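Glutathione S-transferase (PDB 6J3E) probably catalyses the attack of glutathione's thiol on electrophilic substrates, as a serine-type fungal transferase related to the LigE-like etherases. Local coordinates at residues I5-I10 / I36-I41; T30-G35 / Y250-D255; W42-D47 / Q138-S143; I55-T60 / G80-D85. All coordinates share one frame; numbering follows the deposited sequence.

Contact 1: residues I5-I10 / I36-I41; sequences IQFYDI and IPYKTI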
loop_
_atom_site.group_PDB
_atom_site.type_symbol
_atom_site.label_atom_id
_atom_site.label_comp_id
_atom_site.label_asym_id
_atom_site.label_seq_id
_atom_site.Cartn_x
_atom_site.Cartn_y
_atom_site.Cartn_z
ATOM N N ILE A 5 6.309 25.922 -18.514
ATOM C CA ILE A 5 6.872 24.717 -17.903
ATOM C C ILE A 5 7.540 23.854 -18.959
ATOM O O ILE A 5 6.963 23.567 -20.014
ATOM C CB ILE A 5 5.783 23.910 -17.187
ATOM C CG1 ILE A 5 5.255 24.675 -15.993
ATOM C CG2 ILE A 5 6.346 22.569 -16.687
ATOM C CD1 ILE A 5 6.089 24.441 -14.768
ATOM N N GLN A 6 8.749 23.407 -18.665
ATOM C CA GLN A 6 9.425 22.440 -19.502
ATOM C C GLN A 6 9.212 21.050 -18.911
ATOM O O GLN A 6 9.398 20.844 -17.705
ATOM C CB GLN A 6 10.902 22.793 -19.618
ATOM C CG GLN A 6 11.103 24.193 -20.151
ATOM C CD GLN A 6 12.481 24.387 -20.719
ATOM O OE1 GLN A 6 12.647 24.576 -21.928
ATOM N NE2 GLN A 6 13.493 24.323 -19.851
ATOM N N PHE A 7 8.790 20.112 -19.755
ATOM C CA PHE A 7 8.363 18.782 -19.329
ATOM C C PHE A 7 9.150 17.760 -20.123
ATOM O O PHE A 7 8.971 17.653 -21.338
ATOM C CB PHE A 7 6.863 18.594 -19.547
ATOM C CG PHE A 7 6.388 17.171 -19.405
ATOM C CD1 PHE A 7 6.700 16.423 -18.283
ATOM C CD2 PHE A 7 5.576 16.598 -20.376
ATOM C CE1 PHE A 7 6.233 15.119 -18.151
ATOM C CE2 PHE A 7 5.110 15.304 -20.249
ATOM C CZ PHE A 7 5.435 14.563 -19.133
ATOM N N TYR A 8 10.000 17.000 -19.446
ATOM C CA TYR A 8 10.899 16.068 -20.112
ATOM C C TYR A 8 10.284 14.677 -20.129
ATOM O O TYR A 8 9.817 14.178 -19.099
ATOM C CB TYR A 8 12.269 16.071 -19.434
ATOM C CG TYR A 8 12.918 17.449 -19.495
ATOM C CD1 TYR A 8 12.539 18.466 -18.615
ATOM C CD2 TYR A 8 13.894 17.742 -20.442
ATOM C CE1 TYR A 8 13.118 19.738 -18.680
ATOM C CE2 TYR A 8 14.481 19.006 -20.505
ATOM C CZ TYR A 8 14.090 19.996 -19.625
ATOM O OH TYR A 8 14.672 21.238 -19.696
ATOM N N ASP A 9 10.302 14.059 -21.304
ATOM C CA ASP A 9 9.566 12.840 -21.591
ATOM C C ASP A 9 10.415 12.003 -22.538
ATOM O O ASP A 9 11.332 12.512 -23.184
ATOM C CB ASP A 9 8.188 13.186 -22.192
ATOM C CG ASP A 9 7.179 12.041 -22.124
ATOM O OD1 ASP A 9 7.529 10.903 -21.736
ATOM O OD2 ASP A 9 6.022 12.291 -22.510
ATOM N N ILE A 10 10.111 10.710 -22.590
ATOM C CA ILE A 10 10.841 9.729 -23.389
ATOM C C ILE A 10 10.013 9.429 -24.635
ATOM O O ILE A 10 8.886 8.923 -24.504
ATOM C CB ILE A 10 11.086 8.436 -22.596
ATOM C CG1 ILE A 10 11.919 8.700 -21.345
ATOM C CG2 ILE A 10 11.730 7.374 -23.467
ATOM C CD1 ILE A 10 11.950 7.510 -20.372
ATOM N N ILE A 36 -2.146 23.414 -16.625
ATOM C CA ILE A 36 -0.922 24.213 -16.680
ATOM C C ILE A 36 -0.275 24.040 -18.050
ATOM O O ILE A 36 -0.110 22.907 -18.527
ATOM C CB ILE A 36 0.042 23.831 -15.545
ATOM C CG1 ILE A 36 -0.696 23.885 -14.205
ATOM C CG2 ILE A 36 1.239 24.772 -15.517
ATOM C CD1 ILE A 36 0.082 23.331 -13.033
ATOM N N PRO A 37 0.073 25.126 -18.733
ATOM C CA PRO A 37 0.756 24.993 -20.022
ATOM C C PRO A 37 2.172 24.504 -19.825
ATOM O O PRO A 37 2.840 24.843 -18.841
ATOM C CB PRO A 37 0.751 26.420 -20.574
ATOM C CG PRO A 37 0.729 27.268 -19.347
ATOM C CD PRO A 37 -0.149 26.535 -18.371
ATOM N N TYR A 38 2.639 23.715 -20.786
ATOM C CA TYR A 38 4.005 23.230 -20.723
ATOM C C TYR A 38 4.490 22.917 -22.122
ATOM O O TYR A 38 3.701 22.768 -23.056
ATOM C CB TYR A 38 4.117 21.982 -19.855
ATOM C CG TYR A 38 3.203 20.878 -20.318
ATOM C CD1 TYR A 38 1.880 20.832 -19.899
ATOM C CD2 TYR A 38 3.655 19.886 -21.174
ATOM C CE1 TYR A 38 1.046 19.833 -20.310
ATOM C CE2 TYR A 38 2.824 18.880 -21.587
ATOM C CZ TYR A 38 1.517 18.865 -21.147
ATOM O OH TYR A 38 0.667 17.873 -21.535
ATOM N N LYS A 39 5.802 22.803 -22.237
ATOM C CA LYS A 39 6.458 22.376 -23.458
ATOM C C LYS A 39 7.126 21.029 -23.201
ATOM O O LYS A 39 7.752 20.833 -22.151
ATOM C CB LYS A 39 7.479 23.435 -23.886
ATOM C CG LYS A 39 8.350 23.063 -25.072
ATOM C CD LYS A 39 9.443 24.114 -25.308
ATOM C CE LYS A 39 10.056 24.605 -24.004
ATOM N NZ LYS A 39 11.542 24.549 -24.046
ATOM N N THR A 40 6.993 20.104 -24.143
ATOM C CA THR A 40 7.603 18.793 -23.983
ATOM C C THR A 40 8.990 18.763 -24.612
ATOM O O THR A 40 9.174 19.213 -25.744
ATOM C CB THR A 40 6.736 17.693 -24.590
ATOM O OG1 THR A 40 5.513 17.601 -23.855
ATOM C CG2 THR A 40 7.477 16.347 -24.497
ATOM N N ILE A 41 9.956 18.218 -23.876
ATOM C CA ILE A 41 11.320 18.017 -24.347
ATOM C C ILE A 41 11.602 16.512 -24.358
ATOM O O ILE A 41 11.620 15.873 -23.297
ATOM C CB ILE A 41 12.337 18.758 -23.469
ATOM C CG1 ILE A 41 12.027 20.251 -23.445
ATOM C CG2 ILE A 41 13.716 18.496 -23.984
ATOM C CD1 ILE A 41 13.095 21.110 -22.831
HETATM O O HOH W 1 3.773 27.211 -17.233
#

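Contact 2: residues T30-G35 / Y250-D255; sequences TLNFKG and YEVVPD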
loop_
_atom_site.group_PDB
_atom_site.type_symbol
_atom_site.label_atom_id
_atom_site.label_comp_id
_atom_site.label_asym_id
_atom_site.label_seq_id
_atom_site.Cartn_x
_atom_site.Cartn_y
_atom_site.Cartn_z
ATOM N N THR A 30 -1.358 14.889 -15.028
ATOM C CA THR A 30 -1.492 15.891 -13.972
ATOM C C THR A 30 -1.433 17.314 -14.537
ATOM O O THR A 30 -2.248 18.171 -14.158
ATOM C CB THR A 30 -0.422 15.663 -12.895
ATOM O OG1 THR A 30 -0.488 14.302 -12.442
ATOM C CG2 THR A 30 -0.663 16.567 -11.691
ATOM N N LEU A 31 -0.506 17.580 -15.470
ATOM C CA LEU A 31 -0.431 18.914 -16.071
ATOM C C LEU A 31 -1.653 19.217 -16.940
ATOM O O LEU A 31 -2.100 20.367 -16.995
ATOM C CB LEU A 31 0.857 19.052 -16.881
ATOM C CG LEU A 31 2.179 19.079 -16.107
ATOM C CD1 LEU A 31 3.316 18.764 -17.047
ATOM C CD2 LEU A 31 2.415 20.427 -15.454
ATOM N N ASN A 32 -2.215 18.201 -17.608
ATOM C CA ASN A 32 -3.430 18.396 -18.402
ATOM C C ASN A 32 -4.643 18.647 -17.508
ATOM O O ASN A 32 -5.471 19.515 -17.804
ATOM C CB ASN A 32 -3.669 17.181 -19.305
ATOM C CG ASN A 32 -2.643 17.069 -20.432
ATOM O OD1 ASN A 32 -1.813 17.967 -20.629
ATOM N ND2 ASN A 32 -2.707 15.978 -21.190
ATOM N N PHE A 33 -4.769 17.902 -16.409
ATOM C CA PHE A 33 -5.929 18.053 -15.539
ATOM C C PHE A 33 -5.856 19.334 -14.729
ATOM O O PHE A 33 -6.887 19.958 -14.454
ATOM C CB PHE A 33 -6.048 16.848 -14.608
ATOM C CG PHE A 33 -7.072 17.015 -13.513
ATOM C CD1 PHE A 33 -8.414 16.730 -13.748
ATOM C CD2 PHE A 33 -6.688 17.440 -12.253
ATOM C CE1 PHE A 33 -9.360 16.870 -12.749
ATOM C CE2 PHE A 33 -7.614 17.592 -11.248
ATOM C CZ PHE A 33 -8.962 17.302 -11.494
ATOM N N LYS A 34 -4.652 19.728 -14.306
ATOM C CA LYS A 34 -4.506 21.009 -13.621
ATOM C C LYS A 34 -4.615 22.185 -14.578
ATOM O O LYS A 34 -4.895 23.306 -14.132
ATOM C CB LYS A 34 -3.175 21.077 -12.873
ATOM C CG LYS A 34 -3.173 20.343 -11.541
ATOM C CD LYS A 34 -1.833 20.513 -10.848
ATOM C CE LYS A 34 -1.910 20.065 -9.397
ATOM N NZ LYS A 34 -2.757 20.975 -8.553
ATOM N N GLY A 35 -4.414 21.952 -15.870
ATOM C CA GLY A 35 -4.542 22.997 -16.857
ATOM C C GLY A 35 -3.335 23.890 -16.995
ATOM O O GLY A 35 -3.480 25.029 -17.452
ATOM N N TYR A 250 -8.161 14.396 -21.068
ATOM C CA TYR A 250 -6.819 14.751 -20.649
ATOM C C TYR A 250 -5.753 13.830 -21.230
ATOM O O TYR A 250 -4.565 14.049 -20.972
ATOM C CB TYR A 250 -6.737 14.746 -19.122
ATOM C CG TYR A 250 -7.810 15.563 -18.431
ATOM C CD1 TYR A 250 -7.733 16.953 -18.366
ATOM C CD2 TYR A 250 -8.892 14.936 -17.817
ATOM C CE1 TYR A 250 -8.720 17.688 -17.723
ATOM C CE2 TYR A 250 -9.869 15.663 -17.172
ATOM C CZ TYR A 250 -9.785 17.033 -17.133
ATOM O OH TYR A 250 -10.767 17.738 -16.479
ATOM N N GLU A 251 -6.144 12.807 -22.000
ATOM C CA GLU A 251 -5.199 11.904 -22.661
ATOM C C GLU A 251 -4.742 12.541 -23.974
ATOM O O GLU A 251 -5.156 12.157 -25.071
ATOM C CB GLU A 251 -5.844 10.539 -22.895
ATOM C CG GLU A 251 -4.988 9.563 -23.717
ATOM C CD GLU A 251 -5.689 8.265 -24.038
ATOM O OE1 GLU A 251 -5.180 7.508 -24.897
ATOM O OE2 GLU A 251 -6.739 7.980 -23.430
ATOM N N VAL A 252 -3.887 13.558 -23.850
ATOM C CA VAL A 252 -3.499 14.371 -25.006
ATOM C C VAL A 252 -2.040 14.795 -24.875
ATOM O O VAL A 252 -1.551 15.074 -23.778
ATOM C CB VAL A 252 -4.408 15.618 -25.169
ATOM C CG1 VAL A 252 -5.892 15.265 -25.106
ATOM C CG2 VAL A 252 -4.097 16.629 -24.111
ATOM N N VAL A 253 -1.345 14.838 -26.009
ATOM C CA VAL A 253 -0.039 15.484 -26.112
ATOM C C VAL A 253 -0.261 16.861 -26.739
ATOM O O VAL A 253 -0.576 16.938 -27.935
ATOM C CB VAL A 253 0.946 14.649 -26.935
ATOM C CG1 VAL A 253 1.453 13.484 -26.107
ATOM C CG2 VAL A 253 0.278 14.150 -28.181
ATOM N N PRO A 254 -0.116 17.949 -25.985
ATOM C CA PRO A 254 -0.731 19.220 -26.388
ATOM C C PRO A 254 -0.220 19.908 -27.645
ATOM O O PRO A 254 -0.530 21.095 -27.803
ATOM C CB PRO A 254 -0.479 20.110 -25.164
ATOM C CG PRO A 254 -0.534 19.181 -24.052
ATOM C CD PRO A 254 0.197 17.955 -24.548
ATOM N N ASP A 255 0.549 19.243 -28.515
ATOM C CA ASP A 255 0.716 19.741 -29.880
ATOM C C ASP A 255 1.658 20.952 -29.945
ATOM O O ASP A 255 1.435 21.959 -29.267
ATOM C CB ASP A 255 -0.678 20.085 -30.446
ATOM C CG ASP A 255 -0.842 19.748 -31.912
ATOM O OD1 ASP A 255 -0.695 18.566 -32.283
ATOM O OD2 ASP A 255 -1.174 20.668 -32.687
#

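Contact 3: residues W42-D47 / Q138-S143; sequences WVEYPD and QLNPRS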
loop_
_atom_site.group_PDB
_atom_site.type_symbol
_atom_site.label_atom_id
_atom_site.label_comp_id
_atom_site.label_asym_id
_atom_site.label_seq_id
_atom_site.Cartn_x
_atom_site.Cartn_y
_atom_site.Cartn_z
ATOM N N TRP A 42 11.851 15.958 -25.548
ATOM C CA TRP A 42 11.965 14.514 -25.744
ATOM C C TRP A 42 13.401 14.060 -25.511
ATOM O O TRP A 42 14.326 14.545 -26.170
ATOM C CB TRP A 42 11.485 14.134 -27.146
ATOM C CG TRP A 42 10.011 14.469 -27.338
ATOM C CD1 TRP A 42 9.482 15.548 -28.002
ATOM C CD2 TRP A 42 8.893 13.750 -26.799
ATOM N NE1 TRP A 42 8.106 15.522 -27.931
ATOM C CE2 TRP A 42 7.724 14.428 -27.200
ATOM C CE3 TRP A 42 8.771 12.592 -26.028
ATOM C CZ2 TRP A 42 6.455 13.984 -26.855
ATOM C CZ3 TRP A 42 7.509 12.144 -25.700
ATOM C CH2 TRP A 42 6.370 12.837 -26.110
ATOM N N VAL A 43 13.582 13.116 -24.586
ATOM C CA VAL A 43 14.908 12.684 -24.158
ATOM C C VAL A 43 15.018 11.172 -24.280
ATOM O O VAL A 43 14.178 10.433 -23.755
ATOM C CB VAL A 43 15.209 13.141 -22.717
ATOM C CG1 VAL A 43 16.538 12.555 -22.240
ATOM C CG2 VAL A 43 15.221 14.674 -22.648
ATOM N N GLU A 44 16.058 10.709 -24.968
ATOM C CA GLU A 44 16.277 9.278 -25.094
ATOM C C GLU A 44 16.776 8.716 -23.772
ATOM O O GLU A 44 17.438 9.405 -22.987
ATOM C CB GLU A 44 17.279 8.977 -26.210
ATOM C CG GLU A 44 16.821 9.378 -27.608
ATOM C CD GLU A 44 15.650 8.552 -28.131
ATOM O OE1 GLU A 44 15.406 7.442 -27.607
ATOM O OE2 GLU A 44 14.966 9.021 -29.071
ATOM N N TYR A 45 16.443 7.447 -23.532
ATOM C CA TYR A 45 16.848 6.750 -22.313
ATOM C C TYR A 45 18.308 6.964 -21.944
ATOM O O TYR A 45 18.580 7.318 -20.785
ATOM C CB TYR A 45 16.540 5.250 -22.450
ATOM C CG TYR A 45 15.352 4.806 -21.633
ATOM C CD1 TYR A 45 15.436 4.724 -20.243
ATOM C CD2 TYR A 45 14.143 4.487 -22.241
ATOM C CE1 TYR A 45 14.349 4.321 -19.482
ATOM C CE2 TYR A 45 13.040 4.088 -21.484
ATOM C CZ TYR A 45 13.153 3.999 -20.107
ATOM O OH TYR A 45 12.070 3.607 -19.344
ATOM N N PRO A 46 19.280 6.792 -22.845
ATOM C CA PRO A 46 20.683 6.888 -22.413
ATOM C C PRO A 46 21.143 8.318 -22.101
ATOM O O PRO A 46 22.191 8.483 -21.460
ATOM C CB PRO A 46 21.455 6.282 -23.593
ATOM C CG PRO A 46 20.555 6.481 -24.775
ATOM C CD PRO A 46 19.155 6.444 -24.278
ATOM N N ASP A 47 20.392 9.340 -22.514
ATOM C CA ASP A 47 20.719 10.724 -22.215
ATOM C C ASP A 47 20.057 11.224 -20.948
ATOM O O ASP A 47 20.287 12.377 -20.567
ATOM C CB ASP A 47 20.306 11.656 -23.364
ATOM C CG ASP A 47 20.713 11.132 -24.729
ATOM O OD1 ASP A 47 21.778 10.488 -24.840
ATOM O OD2 ASP A 47 19.949 11.363 -25.693
ATOM N N GLN A 138 9.266 -0.816 -29.064
ATOM C CA GLN A 138 8.779 0.410 -29.682
ATOM C C GLN A 138 9.670 1.601 -29.370
ATOM O O GLN A 138 9.297 2.744 -29.674
ATOM C CB GLN A 138 7.331 0.695 -29.272
ATOM C CG GLN A 138 7.102 0.800 -27.782
ATOM C CD GLN A 138 7.267 2.208 -27.273
ATOM O OE1 GLN A 138 6.552 3.131 -27.697
ATOM N NE2 GLN A 138 8.212 2.390 -26.354
ATOM N N LEU A 139 10.843 1.361 -28.804
ATOM C CA LEU A 139 11.791 2.438 -28.544
ATOM C C LEU A 139 12.610 2.766 -29.789
ATOM O O LEU A 139 12.908 1.892 -30.609
ATOM C CB LEU A 139 12.731 2.061 -27.399
ATOM C CG LEU A 139 12.064 2.025 -26.027
ATOM C CD1 LEU A 139 13.017 1.501 -24.966
ATOM C CD2 LEU A 139 11.536 3.415 -25.683
ATOM N N ASN A 140 12.951 4.051 -29.929
ATOM C CA ASN A 140 13.950 4.474 -30.904
ATOM C C ASN A 140 15.244 3.697 -30.681
ATOM O O ASN A 140 15.576 3.340 -29.549
ATOM C CB ASN A 140 14.236 5.973 -30.790
ATOM C CG ASN A 140 13.096 6.823 -31.279
ATOM O OD1 ASN A 140 12.353 6.422 -32.171
ATOM N ND2 ASN A 140 12.942 8.008 -30.690
ATOM N N PRO A 141 16.005 3.458 -31.739
ATOM C CA PRO A 141 17.203 2.597 -31.627
ATOM C C PRO A 141 18.185 2.954 -30.508
ATOM O O PRO A 141 18.709 2.044 -29.852
ATOM C CB PRO A 141 17.842 2.755 -33.011
ATOM C CG PRO A 141 16.677 3.045 -33.921
ATOM C CD PRO A 141 15.694 3.840 -33.127
ATOM N N ARG A 142 18.464 4.238 -30.260
ATOM C CA ARG A 142 19.409 4.578 -29.192
ATOM C C ARG A 142 18.870 4.167 -27.818
ATOM O O ARG A 142 19.608 3.611 -26.991
ATOM C CB ARG A 142 19.733 6.077 -29.224
ATOM C CG ARG A 142 20.403 6.599 -30.503
ATOM C CD ARG A 142 21.107 7.943 -30.252
ATOM N NE ARG A 142 21.987 7.851 -29.085
ATOM C CZ ARG A 142 21.892 8.610 -28.000
ATOM N NH1 ARG A 142 20.974 9.572 -27.925
ATOM N NH2 ARG A 142 22.732 8.408 -26.996
ATOM N N SER A 143 17.579 4.440 -27.556
ATOM C CA SER A 143 16.945 3.986 -26.316
ATOM C C SER A 143 16.832 2.470 -26.264
ATOM O O SER A 143 16.924 1.885 -25.177
ATOM C CB SER A 143 15.551 4.600 -26.159
ATOM O OG SER A 143 15.591 5.951 -25.708
HETATM O O HOH W 2 13.018 6.058 -27.701
#

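Contact 4: residues I55-T60 / G80-D85; sequences IGAEPT and GKTISD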
loop_
_atom_site.group_PDB
_atom_site.type_symbol
_atom_site.label_atom_id
_atom_site.label_comp_id
_atom_site.label_asym_id
_atom_site.label_seq_id
_atom_site.Cartn_x
_atom_site.Cartn_y
_atom_site.Cartn_z
ATOM N N ILE A 55 20.182 20.251 -15.970
ATOM C CA ILE A 55 19.088 21.046 -15.432
ATOM C C ILE A 55 18.995 20.957 -13.920
ATOM O O ILE A 55 18.128 21.615 -13.316
ATOM C CB ILE A 55 17.753 20.645 -16.083
ATOM C CG1 ILE A 55 17.467 19.168 -15.843
ATOM C CG2 ILE A 55 17.786 20.898 -17.589
ATOM C CD1 ILE A 55 16.131 18.757 -16.387
ATOM N N GLY A 56 19.870 20.187 -13.283
ATOM C CA GLY A 56 19.875 20.142 -11.835
ATOM C C GLY A 56 18.736 19.358 -11.227
ATOM O O GLY A 56 18.260 19.711 -10.150
ATOM N N ALA A 57 18.296 18.290 -11.881
ATOM C CA ALA A 57 17.216 17.471 -11.353
ATOM C C ALA A 57 17.724 16.548 -10.257
ATOM O O ALA A 57 18.865 16.089 -10.287
ATOM C CB ALA A 57 16.586 16.646 -12.471
ATOM N N GLU A 58 16.859 16.272 -9.288
ATOM C CA GLU A 58 17.169 15.266 -8.278
ATOM C C GLU A 58 17.062 13.869 -8.883
ATOM O O GLU A 58 16.145 13.603 -9.659
ATOM C CB GLU A 58 16.214 15.365 -7.085
ATOM C CG GLU A 58 16.247 16.696 -6.363
ATOM C CD GLU A 58 17.442 16.819 -5.429
ATOM O OE1 GLU A 58 18.013 15.755 -5.073
ATOM O OE2 GLU A 58 17.803 17.968 -5.050
ATOM N N PRO A 59 17.983 12.969 -8.555
ATOM C CA PRO A 59 17.767 11.546 -8.840
ATOM C C PRO A 59 16.606 11.012 -8.012
ATOM O O PRO A 59 16.320 11.511 -6.928
ATOM C CB PRO A 59 19.086 10.900 -8.412
ATOM C CG PRO A 59 19.594 11.819 -7.322
ATOM C CD PRO A 59 19.195 13.206 -7.752
ATOM N N THR A 60 15.953 9.959 -8.507
ATOM C CA THR A 60 14.823 9.388 -7.777
ATOM C C THR A 60 15.205 8.227 -6.868
ATOM O O THR A 60 14.351 7.747 -6.118
ATOM C CB THR A 60 13.743 8.930 -8.745
ATOM O OG1 THR A 60 14.309 8.025 -9.705
ATOM C CG2 THR A 60 13.163 10.131 -9.445
ATOM N N GLY A 80 12.273 28.708 -11.240
ATOM C CA GLY A 80 13.633 28.218 -11.236
ATOM C C GLY A 80 13.831 26.843 -10.630
ATOM O O GLY A 80 14.971 26.367 -10.593
ATOM N N LYS A 81 12.772 26.195 -10.144
ATOM C CA LYS A 81 12.893 24.887 -9.515
ATOM C C LYS A 81 12.781 23.779 -10.555
ATOM O O LYS A 81 12.116 23.921 -11.585
ATOM C CB LYS A 81 11.825 24.685 -8.434
ATOM C CG LYS A 81 11.922 25.639 -7.244
ATOM C CD LYS A 81 12.629 25.007 -6.047
ATOM C CE LYS A 81 12.417 25.840 -4.783
ATOM N NZ LYS A 81 12.932 25.146 -3.567
ATOM N N THR A 82 13.454 22.673 -10.276
ATOM C CA THR A 82 13.342 21.457 -11.066
ATOM C C THR A 82 12.890 20.346 -10.137
ATOM O O THR A 82 13.491 20.144 -9.078
ATOM C CB THR A 82 14.670 21.113 -11.734
ATOM O OG1 THR A 82 14.940 22.085 -12.748
ATOM C CG2 THR A 82 14.628 19.735 -12.378
ATOM N N ILE A 83 11.824 19.646 -10.521
ATOM C CA ILE A 83 11.247 18.580 -9.711
ATOM C C ILE A 83 11.255 17.285 -10.507
ATOM O O ILE A 83 10.948 17.270 -11.704
ATOM C CB ILE A 83 9.820 18.923 -9.253
ATOM C CG1 ILE A 83 9.792 20.321 -8.634
ATOM C CG2 ILE A 83 9.335 17.906 -8.239
ATOM C CD1 ILE A 83 9.348 21.400 -9.592
ATOM N N SER A 84 11.614 16.196 -9.836
ATOM C CA SER A 84 11.595 14.869 -10.430
ATOM C C SER A 84 10.747 13.942 -9.570
ATOM O O SER A 84 10.485 14.224 -8.397
ATOM C CB SER A 84 13.006 14.303 -10.574
ATOM O OG SER A 84 13.593 14.081 -9.304
ATOM N N ASP A 85 10.341 12.821 -10.175
ATOM C CA ASP A 85 9.422 11.831 -9.602
ATOM C C ASP A 85 8.005 12.381 -9.661
ATOM O O ASP A 85 7.718 13.442 -9.089
ATOM C CB ASP A 85 9.801 11.429 -8.162
ATOM C CG ASP A 85 8.925 10.301 -7.613
ATOM O OD1 ASP A 85 7.730 10.545 -7.358
ATOM O OD2 ASP A 85 9.427 9.162 -7.443
#

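Contact 1: residues I5-I10 / I36-I41
Ile36 opens the second segment and lays its CG2 obliquely against CG1 of Ile5, 4.0 Å away. At Pro37 a water bridges Ile5 N and Pro37 O. From Tyr38 on the strands run parallel. The Tyr38 and Phe7 side chains run side by side, their rings set obliquely with planes at 88° and Tyr38 CE2 3.8 Å from Phe7 CD2; the hydroxyl of Tyr38 goes to Asn32. Lys39 is tied to strand 5-9 by both of its backbone polar atoms, N giving to Ile5 O at 2.6 Å and O receiving from Phe7 N at 2.7 Å, each nearly along the C=O axis. Its side chain bends so that NZ gives Gln6 OE1 a very short hydrogen bond of 2.4 Å, on a lone pair. Thr40 sets OG1 at the edge of the Phe7 ring. Ile41 N binds Phe7 O, and Ile41 O accepts from Asp9 N at 3.0 Å. The Ile41 side chain lies along Tyr8, CG1 over one ring face and Ile41 CD1 3.4 Å from Tyr8 CE2. With helix 22-34 packed on the Phe7 and Tyr38 face, this is the beta-alpha-beta unit that opens the thioredoxin-like fold of glutathione transferases.

Contact 2: residues T30-G35 / Y250-D255
The face of the Tyr250 ring receives Phe33: CB stands 4.1 Å above the plane, displaced toward the rim, and Phe33 CD1 reaches the same face 3.7 Å from Tyr250 CZ. The two rings form a T-shaped (edge-to-face) pair with planes at 68°, Phe33 supplying the edge; Tyr250 CE2 lies at that edge, in the Phe33 ring plane. Beyond the pair, Phe33 also touches Pro101 and Val204. This contact fastens the C-terminal tail, which follows helix 235-247, onto the last turns of helix 22-34 of the thioredoxin-like domain, a helix that closes in a Schellman motif with Gly35 at positive phi. Next to the aromatic pair, the flat amide of Asn32 points at the tail and spends both N-H groups on it. Both acceptors lie in the amide plane, so the pair of bonds fixes the rotation of the group. OD1 accepts a hydrogen bond from Tyr38 OH of strand 38-42, and Pro254 CG meets it tip to tip. An alanine at Asn32 would probably loosen the tail, because both of these amide bonds and the link to Tyr38 would go. The bond from Asn32 ND2 to Val252 O, 3.0 Å, uses an in-plane lone pair; the straighter one runs from Asn32 ND2 to Tyr250 O, 2.7 Å at 170°, with the donor above that carbonyl plane.

Contact 3: residues W42-D47 / Q138-S143
Glu44 and Asn140 cross at about a right angle, carboxylate and amide planes 51° apart. The glutamate chain bends at chi2 (-68°), which turns its two oxygens onto different partners. OE2 takes Asn140 ND2 at 2.8 Å on its syn lone pair, and OE1 takes the hydroxyl of Ser143 on its anti lone pair, a very short bond of 2.4 Å between Ser143 OG and Glu44 OE1. A water also donates to OE1 and accepts from Asn140 N. Ser143 OG in turn accepts from Tyr45 N at 2.8 Å and sits at the edge of the Tyr45 ring, near its plane. Arg142 bends at chi3 and meets Asp47 end-on, the guanidinium and carboxylate planes only 19° apart. NH2 goes to OD1 and NH1 to OD2, each on a syn lone pair, with Arg142 NH1 to Asp47 OD2 at 3.0 Å; Pro46 CG lies over one face of the guanidinium. The Tyr45 ring leads on to Phe147, edge-to-face, and to Arg151, which binds glutathione. The loop after strand 38-42 in the thioredoxin-like domain is thus joined to the start of helix 141-153 in the helical domain beside the glutathione site. Three bonds on the Glu44 carboxylate would favour its ionised form, and the two-pronged ion pair would hold the guanidinium nearly coplanar with the Asp47 carboxylate.

Contact 4: residues I55-T60 / G80-D85
Ser84 OG gives a hydrogen bond to Glu58 O at 2.6 Å, the donor standing above the carbonyl plane. Its hydroxyl takes the crowded position between the backbone N and the carbonyl carbon (chi1 66°), and this aims it at the loop. Here the loop leaving helix 48-55 runs along strand 81-84, an outermost strand of the mixed sheet in the thioredoxin-like domain, and strand side chains reach the loop's backbone. A glycine at Ser84 would probably leave the loop less firmly held, since the bond to Glu58 O and the contact of OG with Glu58 CB would both be lost. Thr82 OG1 lies 3.3 Å from Ile55 O, but its hydrogen-bond partner His75 ties it back into the sheet. Farther out, the contact is apolar. The Thr82 methyl, anti to the backbone N, fits against Ala57, with Val73 adjoining both residues. Gly56 turns the chain out of helix 48-55 with positive phi, in a Schellman motif. At the far end Asp85, the N-cap of helix 86-96, caps Ala87 N with OD1, next to the glutathione-binding Ser86. Thr60, whose OG1 bonds to Thr70, turns its methyl to Asp85: Thr60 CG2 lies 3.8 Å from Asp85 CB.

Contacts 1 and 4 both belong to the mixed sheet of the thioredoxin-like domain, on strands 38-42 and 81-84 at its two edges, with centres about 13 Å apart; Tyr8 touches Ile55 between them. Contacts 1 and 2, centres about 10 Å apart, are joined through helix 22-34. Contact 3 follows directly on strand 38-42, its centre about 17 Å from that of contact 1. Along the chain, contact 1 is complete before contact 3 begins, the segments of contacts 1 and 2 alternate, contact 4 falls within the span of contact 3, and contact 2 reaches to the C-terminal tail. Contacts 2 and 3, centres about 23 Å apart, therefore tie later chain to the N-terminal domain at separate places.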